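Local coordinates for hypothetical protein AQ_328 (Aquifex aeolicus, PDB 1R4V) that is of unknown function but has an all-alpha histone fold, and may take part in protein heterodimerization as histone-fold relatives do, at residues M121-E125 with D126-E130; E50-L53 with N54-A58; A143-I146 with K147-G151; I79-D83 with L84-K88. All blocks are in the same frame, centred on the assembly; numbering follows the deposited sequence.

Overall arrangement
Interactions 1 and 4 touch each other. Strands 78-79 and 122-123 pair in parallel, and the chain leaves each one through a short helical turn. Asn122 and Gly124 bond to the backbone of Ile79, and Leu127 packs on the 79-84 turn. Interaction 1 lies at the surface, and interaction 4 is partly buried. Interaction 2 sits near the centre of the chain, in helix 46-62, and is mostly backbone bonds and aliphatic side chains. Interaction 3 covers the C-terminal end of helix 131-149 and its exit, about 15 Å from interaction 2 between centres; it adds a salt bridge and a side-chain bond to a carbonyl. Interactions 1 and 3 lie on opposite sides of the chain's centre.

Interaction 1 (M121-E125 with D126-E130); sequences MNVGE and DLKSE
Val123 and Leu127 meet where strand 122-123 runs into the short helix 125-128, with Gly124 at the N-cap. This is a strand-to-helix turn of the histone-fold chain. Leu127 can be followed outward from its backbone. Its CB rests against the carbonyl oxygen of Gly124 and lies 4.1 Å from Val123 CG1. Its CG comes to 3.8 Å from the same methyl. The branch atom CD2 makes the closest touch, 3.5 Å from Val123 CG1. CG1 is the Val123 branch that stands anti to the backbone N (chi1 177°), which turns it to the leucine; the two side chains cross at a slant. Beyond the turn, Leu127 also packs on Ile79, Leu81 and Leu84, and on Ile134 of helix 131-149, so it is buried while most of its neighbours here are not.

The backbone closes the helical turn. Lys128 N bonds to Gly124 O at 3.0 Å, and Ser129 N bonds to Glu125 O at 2.9 Å. Lys128 starts beside this turn, with CG 4.2 Å from Val123 CG1, and its chain then turns off and leads the amino group away.

On the exposed side one water ties the ends of the turn together. The Glu125 chain folds back at chi2 (-64°), which brings its carboxylate near its own carbonyl. The water donates to Glu125 O and to Glu125 OE1, and it accepts from Ser129 OG at 2.8 Å.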
loop_
_atom_site.group_PDB
_atom_site.type_symbol
_atom_site.label_atom_id
_atom_site.label_comp_id
_atom_site.label_asym_id
_atom_site.label_seq_id
_atom_site.Cartn_x
_atom_site.Cartn_y
_atom_site.Cartn_z
HETATM N N MSE A 121 -16.226 12.617 5.151
HETATM C CA MSE A 121 -15.723 13.863 4.592
HETATM C C MSE A 121 -15.003 13.705 3.269
HETATM O O MSE A 121 -14.437 12.668 2.970
HETATM C CB MSE A 121 -14.738 14.531 5.549
HETATM C CG MSE A 121 -15.352 15.010 6.826
HETATM SE SE MSE A 121 -13.987 15.852 8.009
HETATM C CE MSE A 121 -12.894 16.411 6.760
ATOM N N ASN A 122 -15.005 14.801 2.525
ATOM C CA ASN A 122 -14.260 14.995 1.298
ATOM C C ASN A 122 -12.780 14.737 1.543
ATOM O O ASN A 122 -12.277 15.123 2.591
ATOM C CB ASN A 122 -14.414 16.441 0.830
ATOM C CG ASN A 122 -13.796 16.668 -0.537
ATOM O OD1 ASN A 122 -13.905 15.804 -1.407
ATOM N ND2 ASN A 122 -13.142 17.816 -0.734
ATOM N N VAL A 123 -12.105 14.059 0.618
ATOM C CA VAL A 123 -10.660 13.923 0.688
ATOM C C VAL A 123 -10.138 15.007 -0.239
ATOM O O VAL A 123 -10.536 15.097 -1.393
ATOM C CB VAL A 123 -10.135 12.535 0.290
ATOM C CG1 VAL A 123 -8.608 12.535 0.340
ATOM C CG2 VAL A 123 -10.711 11.469 1.196
ATOM N N GLY A 124 -9.253 15.865 0.251
ATOM C CA GLY A 124 -8.763 16.948 -0.589
ATOM C C GLY A 124 -8.041 16.460 -1.828
ATOM O O GLY A 124 -7.368 15.419 -1.800
ATOM N N GLU A 125 -8.146 17.199 -2.929
ATOM C CA GLU A 125 -7.486 16.762 -4.152
ATOM C C GLU A 125 -5.955 16.687 -4.035
ATOM O O GLU A 125 -5.328 15.807 -4.643
ATOM C CB GLU A 125 -7.928 17.610 -5.354
ATOM C CG GLU A 125 -9.287 17.190 -5.916
ATOM C CD GLU A 125 -9.326 15.771 -6.493
ATOM O OE1 GLU A 125 -8.427 15.371 -7.277
ATOM O OE2 GLU A 125 -10.283 15.036 -6.161
ATOM N N ASP A 126 -5.335 17.562 -3.247
ATOM C CA ASP A 126 -3.884 17.487 -3.073
ATOM C C ASP A 126 -3.493 16.197 -2.344
ATOM O O ASP A 126 -2.463 15.603 -2.647
ATOM C CB ASP A 126 -3.336 18.715 -2.366
ATOM C CG ASP A 126 -3.346 19.972 -3.236
ATOM O OD1 ASP A 126 -3.570 19.935 -4.477
ATOM O OD2 ASP A 126 -3.110 21.088 -2.728
ATOM N N LEU A 127 -4.307 15.729 -1.404
ATOM C CA LEU A 127 -4.048 14.445 -0.778
ATOM C C LEU A 127 -4.253 13.319 -1.814
ATOM O O LEU A 127 -3.449 12.390 -1.909
ATOM C CB LEU A 127 -4.928 14.241 0.443
ATOM C CG LEU A 127 -4.917 12.838 1.064
ATOM C CD1 LEU A 127 -3.518 12.298 1.341
ATOM C CD2 LEU A 127 -5.692 12.839 2.341
ATOM N N LYS A 128 -5.344 13.372 -2.573
ATOM C CA LYS A 128 -5.630 12.366 -3.604
ATOM C C LYS A 128 -4.439 12.190 -4.521
ATOM O O LYS A 128 -4.073 11.064 -4.876
ATOM C CB LYS A 128 -6.882 12.722 -4.397
ATOM C CG LYS A 128 -8.162 12.168 -3.784
ATOM C CD LYS A 128 -8.441 10.744 -4.306
ATOM C CE LYS A 128 -9.025 10.743 -5.721
ATOM N NZ LYS A 128 -8.635 9.524 -6.532
ATOM N N SER A 129 -3.810 13.302 -4.881
ATOM C CA SER A 129 -2.586 13.294 -5.682
ATOM C C SER A 129 -1.410 12.583 -5.036
ATOM O O SER A 129 -0.494 12.203 -5.738
ATOM C CB SER A 129 -2.146 14.722 -5.994
ATOM O OG SER A 129 -3.131 15.316 -6.823
ATOM N N GLU A 130 -1.409 12.416 -3.714
ATOM C CA GLU A 130 -0.352 11.679 -3.009
ATOM C C GLU A 130 -0.621 10.196 -2.843
ATOM O O GLU A 130 0.214 9.514 -2.269
ATOM C CB GLU A 130 -0.131 12.243 -1.593
ATOM C CG GLU A 130 0.641 13.550 -1.550
ATOM C CD GLU A 130 2.019 13.446 -2.200
ATOM O OE1 GLU A 130 2.802 12.529 -1.835
ATOM O OE2 GLU A 130 2.313 14.294 -3.087
HETATM O O HOH W 1 -5.908 14.932 -7.217
#

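Interaction 2 (E50-L53 with N54-A58); sequences ELLL and NSVKA
Helix 46-62 belongs to the histone fold of this chain, and residues 50-58 form about two and a half of its turns near the centre of the molecule. Four backbone bonds join the segments in the regular i to i+4 pattern. Asn54 N reaches Glu50 O, Ser55 N reaches Leu51 O, Val56 N reaches Leu52 O and Lys57 N reaches Leu53 O. The distance from Val56 N to Leu52 O is 2.9 Å.

Two side chains lie alongside each other on the buried face. Leu52 CG stands anti to its backbone N (chi1 168°), and its CD1 lies 4.2 Å from Val56 CG2. Both side chains point the same way, so they present one aliphatic surface. Val56 CG2 also rests on the backbone, 3.3 Å from Leu52 O. Leu52 and Val56 both touch His142 of helix 131-149. Leu53 packs on Met135 of that helix too, and on Leu109, Tyr112 and Ile113 of helix 106-113.

The polar ends look outside the segment. Glu50 OE2 bonds to the hydroxyl of Tyr112, Ser55 OG to His142 NE2, and Lys57 NZ to the carbonyl of Ile113. The Lys57 chain is extended all the way to reach that carbonyl, and only its root meets the first segment: CB is 3.3 Å from Leu53 O.

Asn54 lies over the end of the Glu50 carbonyl. Its amide carbon CG sits 3.3 Å from Glu50 O, and ND2, although 3.5 Å from the same oxygen, is badly angled for a hydrogen bond.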
loop_
_atom_site.group_PDB
_atom_site.type_symbol
_atom_site.label_atom_id
_atom_site.label_comp_id
_atom_site.label_asym_id
_atom_site.label_seq_id
_atom_site.Cartn_x
_atom_site.Cartn_y
_atom_site.Cartn_z
ATOM N N GLU A 50 -2.914 -10.765 -4.983
ATOM C CA GLU A 50 -4.231 -10.388 -4.486
ATOM C C GLU A 50 -4.247 -10.208 -2.960
ATOM O O GLU A 50 -4.845 -9.253 -2.439
ATOM C CB GLU A 50 -5.285 -11.425 -4.883
ATOM C CG GLU A 50 -5.628 -11.399 -6.356
ATOM C CD GLU A 50 -6.470 -10.194 -6.749
ATOM O OE1 GLU A 50 -7.242 -9.665 -5.915
ATOM O OE2 GLU A 50 -6.366 -9.784 -7.922
ATOM N N LEU A 51 -3.609 -11.138 -2.252
ATOM C CA LEU A 51 -3.530 -11.058 -0.798
ATOM C C LEU A 51 -2.746 -9.825 -0.361
ATOM O O LEU A 51 -3.161 -9.121 0.569
ATOM C CB LEU A 51 -2.924 -12.351 -0.221
ATOM C CG LEU A 51 -3.828 -13.591 -0.339
ATOM C CD1 LEU A 51 -3.053 -14.855 0.006
ATOM C CD2 LEU A 51 -5.014 -13.487 0.577
ATOM N N LEU A 52 -1.636 -9.563 -1.041
ATOM C CA LEU A 52 -0.785 -8.407 -0.780
ATOM C C LEU A 52 -1.582 -7.114 -0.970
ATOM O O LEU A 52 -1.588 -6.238 -0.101
ATOM C CB LEU A 52 0.430 -8.431 -1.701
ATOM C CG LEU A 52 1.306 -7.171 -1.778
ATOM C CD1 LEU A 52 1.916 -6.851 -0.391
ATOM C CD2 LEU A 52 2.368 -7.397 -2.801
ATOM N N LEU A 53 -2.261 -6.997 -2.101
ATOM C CA LEU A 53 -3.073 -5.811 -2.390
ATOM C C LEU A 53 -4.257 -5.623 -1.447
ATOM O O LEU A 53 -4.612 -4.480 -1.126
ATOM C CB LEU A 53 -3.554 -5.835 -3.844
ATOM C CG LEU A 53 -2.483 -5.809 -4.923
ATOM C CD1 LEU A 53 -3.181 -5.867 -6.300
ATOM C CD2 LEU A 53 -1.601 -4.600 -4.806
ATOM N N ASN A 54 -4.875 -6.714 -0.982
ATOM C CA ASN A 54 -5.955 -6.585 -0.016
ATOM C C ASN A 54 -5.406 -6.050 1.309
ATOM O O ASN A 54 -6.072 -5.263 1.960
ATOM C CB ASN A 54 -6.721 -7.877 0.201
ATOM C CG ASN A 54 -7.637 -8.221 -0.965
ATOM O OD1 ASN A 54 -8.006 -7.363 -1.770
ATOM N ND2 ASN A 54 -8.024 -9.494 -1.043
ATOM N N SER A 55 -4.196 -6.460 1.679
ATOM C CA SER A 55 -3.545 -5.992 2.893
ATOM C C SER A 55 -3.138 -4.517 2.757
ATOM O O SER A 55 -3.294 -3.728 3.694
ATOM C CB SER A 55 -2.355 -6.892 3.237
ATOM O OG SER A 55 -1.686 -6.409 4.378
ATOM N N VAL A 56 -2.615 -4.132 1.591
ATOM C CA VAL A 56 -2.276 -2.741 1.314
ATOM C C VAL A 56 -3.528 -1.863 1.428
ATOM O O VAL A 56 -3.528 -0.809 2.078
ATOM C CB VAL A 56 -1.563 -2.598 -0.062
ATOM C CG1 VAL A 56 -1.445 -1.145 -0.473
ATOM C CG2 VAL A 56 -0.186 -3.248 -0.006
ATOM N N LYS A 57 -4.627 -2.307 0.826
ATOM C CA LYS A 57 -5.884 -1.581 0.843
ATOM C C LYS A 57 -6.417 -1.447 2.258
ATOM O O LYS A 57 -6.915 -0.373 2.618
ATOM C CB LYS A 57 -6.899 -2.311 -0.037
ATOM C CG LYS A 57 -8.310 -1.724 -0.131
ATOM C CD LYS A 57 -9.199 -2.652 -1.008
ATOM C CE LYS A 57 -10.598 -2.066 -1.167
ATOM N NZ LYS A 57 -11.454 -2.794 -2.155
ATOM N N ALA A 58 -6.377 -2.524 3.035
ATOM C CA ALA A 58 -6.747 -2.474 4.468
ATOM C C ALA A 58 -5.947 -1.446 5.293
ATOM O O ALA A 58 -6.504 -0.617 6.013
ATOM C CB ALA A 58 -6.651 -3.856 5.086
#

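Interaction 3 (A143-I146 with K147-G151); sequences ADVI and KKATG
Asp144 and Lys148 form a salt bridge across one turn at the C-terminal end of 131-149, a long helix of the histone-fold chain. Lys148 NZ meets Asp144 OD1 at 2.8 Å, on the syn lone pair of that oxygen. A second bond from NZ to OD2 is weak, at 3.2 Å. The lysine chain is extended beyond CG and slants back to the carboxylate. Its CE comes 3.2 Å from OD1, and its CD passes over the Asp144 carbonyl. The carboxylate stands anti to the backbone N (chi1 -174°), where the amino group can reach it. An alanine in place of Asp144 would leave Lys148 NZ without its carboxylate mate and would probably set the lysine chain free to turn.

The second polar group is Thr150. Its OG1 donates to Ile146 O at 2.8 Å, above the carbonyl plane. Thr150 N bonds to the same oxygen at 3.0 Å from the opposite face. A weak bond from OG1 to Glu152 O may compete for the same proton. The chi1 of 64° places OG1 between the backbone N and the carbonyl carbon, turned back toward the preceding turn.

Farther out, Thr150 touches Ala159 and Val163 of helix 157-168, and Ile146 packs on Ile42 and Pro155. Lys147 sends its NZ to Leu40 O, away from Asp144. Gly151 then leaves the helix with positive phi.

The chemistry suits a helix end. Ile146 O, close to the last turn, is gripped by a backbone and a hydroxyl donor. The ion pair links residues one turn apart and probably limits how far the exposed lysine can turn.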
loop_
_atom_site.group_PDB
_atom_site.type_symbol
_atom_site.label_atom_id
_atom_site.label_comp_id
_atom_site.label_asym_id
_atom_site.label_seq_id
_atom_site.Cartn_x
_atom_site.Cartn_y
_atom_site.Cartn_z
ATOM N N ALA A 143 6.802 -5.535 1.482
ATOM C CA ALA A 143 7.942 -6.335 1.014
ATOM C C ALA A 143 8.937 -6.590 2.160
ATOM O O ALA A 143 9.475 -7.683 2.287
ATOM C CB ALA A 143 8.627 -5.643 -0.171
ATOM N N ASP A 144 9.167 -5.579 2.987
ATOM C CA ASP A 144 10.074 -5.637 4.123
ATOM C C ASP A 144 9.555 -6.689 5.107
ATOM O O ASP A 144 10.302 -7.535 5.572
ATOM C CB ASP A 144 10.209 -4.265 4.790
ATOM C CG ASP A 144 11.267 -4.241 5.914
ATOM O OD1 ASP A 144 12.396 -4.752 5.724
ATOM O OD2 ASP A 144 11.062 -3.713 7.033
ATOM N N VAL A 145 8.260 -6.658 5.396
ATOM C CA VAL A 145 7.648 -7.584 6.326
ATOM C C VAL A 145 7.672 -8.998 5.735
ATOM O O VAL A 145 7.967 -9.936 6.471
ATOM C CB VAL A 145 6.221 -7.136 6.701
ATOM C CG1 VAL A 145 5.555 -8.178 7.621
ATOM C CG2 VAL A 145 6.297 -5.753 7.385
ATOM N N ILE A 146 7.396 -9.164 4.439
ATOM C CA ILE A 146 7.437 -10.507 3.823
ATOM C C ILE A 146 8.798 -11.168 4.035
ATOM O O ILE A 146 8.897 -12.322 4.443
ATOM C CB ILE A 146 7.119 -10.424 2.309
ATOM C CG1 ILE A 146 5.627 -10.100 2.096
ATOM C CG2 ILE A 146 7.519 -11.690 1.563
ATOM C CD1 ILE A 146 5.312 -9.545 0.756
ATOM N N LYS A 147 9.852 -10.423 3.734
ATOM C CA LYS A 147 11.220 -10.897 3.899
ATOM C C LYS A 147 11.618 -11.187 5.331
ATOM O O LYS A 147 12.364 -12.139 5.572
ATOM C CB LYS A 147 12.187 -9.900 3.278
ATOM C CG LYS A 147 12.118 -10.011 1.758
ATOM C CD LYS A 147 13.306 -9.360 1.067
ATOM C CE LYS A 147 13.112 -7.870 0.940
ATOM N NZ LYS A 147 14.058 -7.369 -0.087
ATOM N N LYS A 148 11.126 -10.390 6.269
ATOM C CA LYS A 148 11.417 -10.606 7.686
ATOM C C LYS A 148 10.498 -11.595 8.402
ATOM O O LYS A 148 10.833 -12.055 9.492
ATOM C CB LYS A 148 11.388 -9.262 8.403
ATOM C CG LYS A 148 12.659 -8.503 8.130
ATOM C CD LYS A 148 12.541 -7.036 8.338
ATOM C CE LYS A 148 13.895 -6.421 8.008
ATOM N NZ LYS A 148 13.828 -4.971 8.132
ATOM N N ALA A 149 9.363 -11.950 7.822
ATOM C CA ALA A 149 8.400 -12.827 8.503
ATOM C C ALA A 149 8.115 -14.189 7.866
ATOM O O ALA A 149 7.779 -15.105 8.591
ATOM C CB ALA A 149 7.098 -12.094 8.724
ATOM N N THR A 150 8.238 -14.357 6.553
ATOM C CA THR A 150 7.747 -15.571 5.914
ATOM C C THR A 150 8.744 -16.712 5.866
ATOM O O THR A 150 8.311 -17.858 5.968
ATOM C CB THR A 150 7.233 -15.331 4.473
ATOM O OG1 THR A 150 8.278 -14.904 3.597
ATOM C CG2 THR A 150 6.196 -14.228 4.431
ATOM N N GLY A 151 10.036 -16.426 5.687
ATOM C CA GLY A 151 11.057 -17.462 5.496
ATOM C C GLY A 151 11.061 -18.165 4.149
ATOM O O GLY A 151 11.787 -19.144 3.949
#

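Interaction 4 (I79-D83 with L84-K88); sequences IALAD and LNITK
Leu84 CG lies anti to its own carbonyl carbon (chi1 -63°), which sends the branch back over the turn that precedes it. Leu81 differs, with CG anti to the backbone N (chi1 -180°), and so brings its CD1 up to Ile86. These torsions make a small apolar cluster in the loop between strand 78-79 and helix 88-98 of the histone-fold chain. Leu84 CD2 meets Ile79 CG2 at 3.8 Å, the two side chains crossing at about a right angle. Leu81 CD1 touches Ile86 CD1 at 3.9 Å and Leu84 CD1 at 4.3 Å, methyl against methyl. Helix 125-128 adjoins this cluster. Phe64 and Ala67 also touch Leu84.

A 3-10 turn at residues 81-83 shapes the backbone. Leu84 N bonds to Leu81 O at 3.1 Å, with the i to i+3 spacing of such a turn. Asp83 N bonds to Ala80 O in the same way. The Asp83 carboxylate turns back on the strand end: its OD2 accepts from Ala80 N at 2.9 Å, on the anti side, 32° out of the carboxylate plane. Its other oxygen, OD1, forms a salt bridge with Arg76. Arg70 holds the Asp83 carbonyl.

A water bridges Ala82 O, at 2.7 Å, and Leu84 O, donating to both. Asp83 is buried, and its charge is probably offset by Arg76, its salt-bridge partner. Backbone, carboxylate and apolar branches thus fix one turn from different sides: polar bonds hold the chain, Ile79 and Leu84 fill the buried side, and Leu81 and Ile86 meet nearer the surface.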
loop_
_atom_site.group_PDB
_atom_site.type_symbol
_atom_site.label_atom_id
_atom_site.label_comp_id
_atom_site.label_asym_id
_atom_site.label_seq_id
_atom_site.Cartn_x
_atom_site.Cartn_y
_atom_site.Cartn_z
ATOM N N ILE A 79 -10.181 16.146 4.175
ATOM C CA ILE A 79 -9.002 15.542 4.769
ATOM C C ILE A 79 -7.765 15.884 3.964
ATOM O O ILE A 79 -7.732 15.697 2.750
ATOM C CB ILE A 79 -9.196 14.031 4.816
ATOM C CG1 ILE A 79 -10.408 13.728 5.716
ATOM C CG2 ILE A 79 -7.915 13.356 5.366
ATOM C CD1 ILE A 79 -11.005 12.428 5.402
ATOM N N ALA A 80 -6.748 16.379 4.655
ATOM C CA ALA A 80 -5.432 16.678 4.117
ATOM C C ALA A 80 -4.448 15.596 4.552
ATOM O O ALA A 80 -4.698 14.825 5.482
ATOM C CB ALA A 80 -4.931 17.999 4.629
ATOM N N LEU A 81 -3.300 15.571 3.886
ATOM C CA LEU A 81 -2.220 14.645 4.229
ATOM C C LEU A 81 -1.823 14.748 5.705
ATOM O O LEU A 81 -1.614 13.705 6.343
ATOM C CB LEU A 81 -0.994 14.881 3.339
ATOM C CG LEU A 81 0.226 13.981 3.565
ATOM C CD1 LEU A 81 -0.153 12.557 3.267
ATOM C CD2 LEU A 81 1.400 14.393 2.684
ATOM N N ALA A 82 -1.737 15.984 6.212
ATOM C CA ALA A 82 -1.390 16.285 7.617
ATOM C C ALA A 82 -2.338 15.658 8.631
ATOM O O ALA A 82 -1.973 15.514 9.800
ATOM C CB ALA A 82 -1.412 17.772 7.845
ATOM N N ASP A 83 -3.554 15.327 8.193
ATOM C CA ASP A 83 -4.589 14.724 9.036
ATOM C C ASP A 83 -4.506 13.201 9.116
ATOM O O ASP A 83 -5.201 12.607 9.905
ATOM C CB ASP A 83 -5.979 15.069 8.496
ATOM C CG ASP A 83 -6.234 16.569 8.427
ATOM O OD1 ASP A 83 -5.762 17.299 9.346
ATOM O OD2 ASP A 83 -6.902 17.100 7.505
ATOM N N LEU A 84 -3.724 12.552 8.268
ATOM C CA LEU A 84 -3.661 11.091 8.253
ATOM C C LEU A 84 -2.829 10.536 9.399
ATOM O O LEU A 84 -2.003 11.237 9.999
ATOM C CB LEU A 84 -3.120 10.561 6.940
ATOM C CG LEU A 84 -3.937 10.854 5.683
ATOM C CD1 LEU A 84 -3.372 10.056 4.522
ATOM C CD2 LEU A 84 -5.415 10.542 5.842
ATOM N N ASN A 85 -3.076 9.257 9.692
ATOM C CA ASN A 85 -2.412 8.532 10.755
ATOM C C ASN A 85 -1.082 7.925 10.264
ATOM O O ASN A 85 -0.750 6.826 10.678
ATOM C CB ASN A 85 -3.385 7.464 11.283
ATOM C CG ASN A 85 -3.171 7.120 12.739
ATOM O OD1 ASN A 85 -3.141 8.003 13.587
ATOM N ND2 ASN A 85 -3.039 5.829 13.036
ATOM N N ILE A 86 -0.293 8.612 9.424
ATOM C CA ILE A 86 0.983 8.100 8.952
ATOM C C ILE A 86 2.077 8.312 10.025
ATOM O O ILE A 86 2.230 9.428 10.508
ATOM C CB ILE A 86 1.375 8.776 7.613
ATOM C CG1 ILE A 86 0.342 8.428 6.530
ATOM C CG2 ILE A 86 2.774 8.385 7.154
ATOM C CD1 ILE A 86 0.485 9.225 5.245
ATOM N N THR A 87 2.778 7.228 10.372
ATOM C CA THR A 87 3.903 7.167 11.309
ATOM C C THR A 87 5.218 7.420 10.608
ATOM O O THR A 87 5.280 7.298 9.391
ATOM C CB THR A 87 4.085 5.729 11.929
ATOM O OG1 THR A 87 4.295 4.731 10.904
ATOM C CG2 THR A 87 2.858 5.291 12.682
ATOM N N LYS A 88 6.256 7.706 11.400
ATOM C CA LYS A 88 7.618 7.903 10.924
ATOM C C LYS A 88 8.126 6.725 10.132
ATOM O O LYS A 88 8.806 6.916 9.131
ATOM C CB LYS A 88 8.585 8.207 12.077
ATOM C CG LYS A 88 8.566 9.664 12.519
ATOM C CD LYS A 88 9.438 10.544 11.603
ATOM C CE LYS A 88 8.883 11.966 11.501
ATOM N NZ LYS A 88 9.519 12.885 10.503
HETATM O O HOH W 2 -1.675 13.507 11.574
#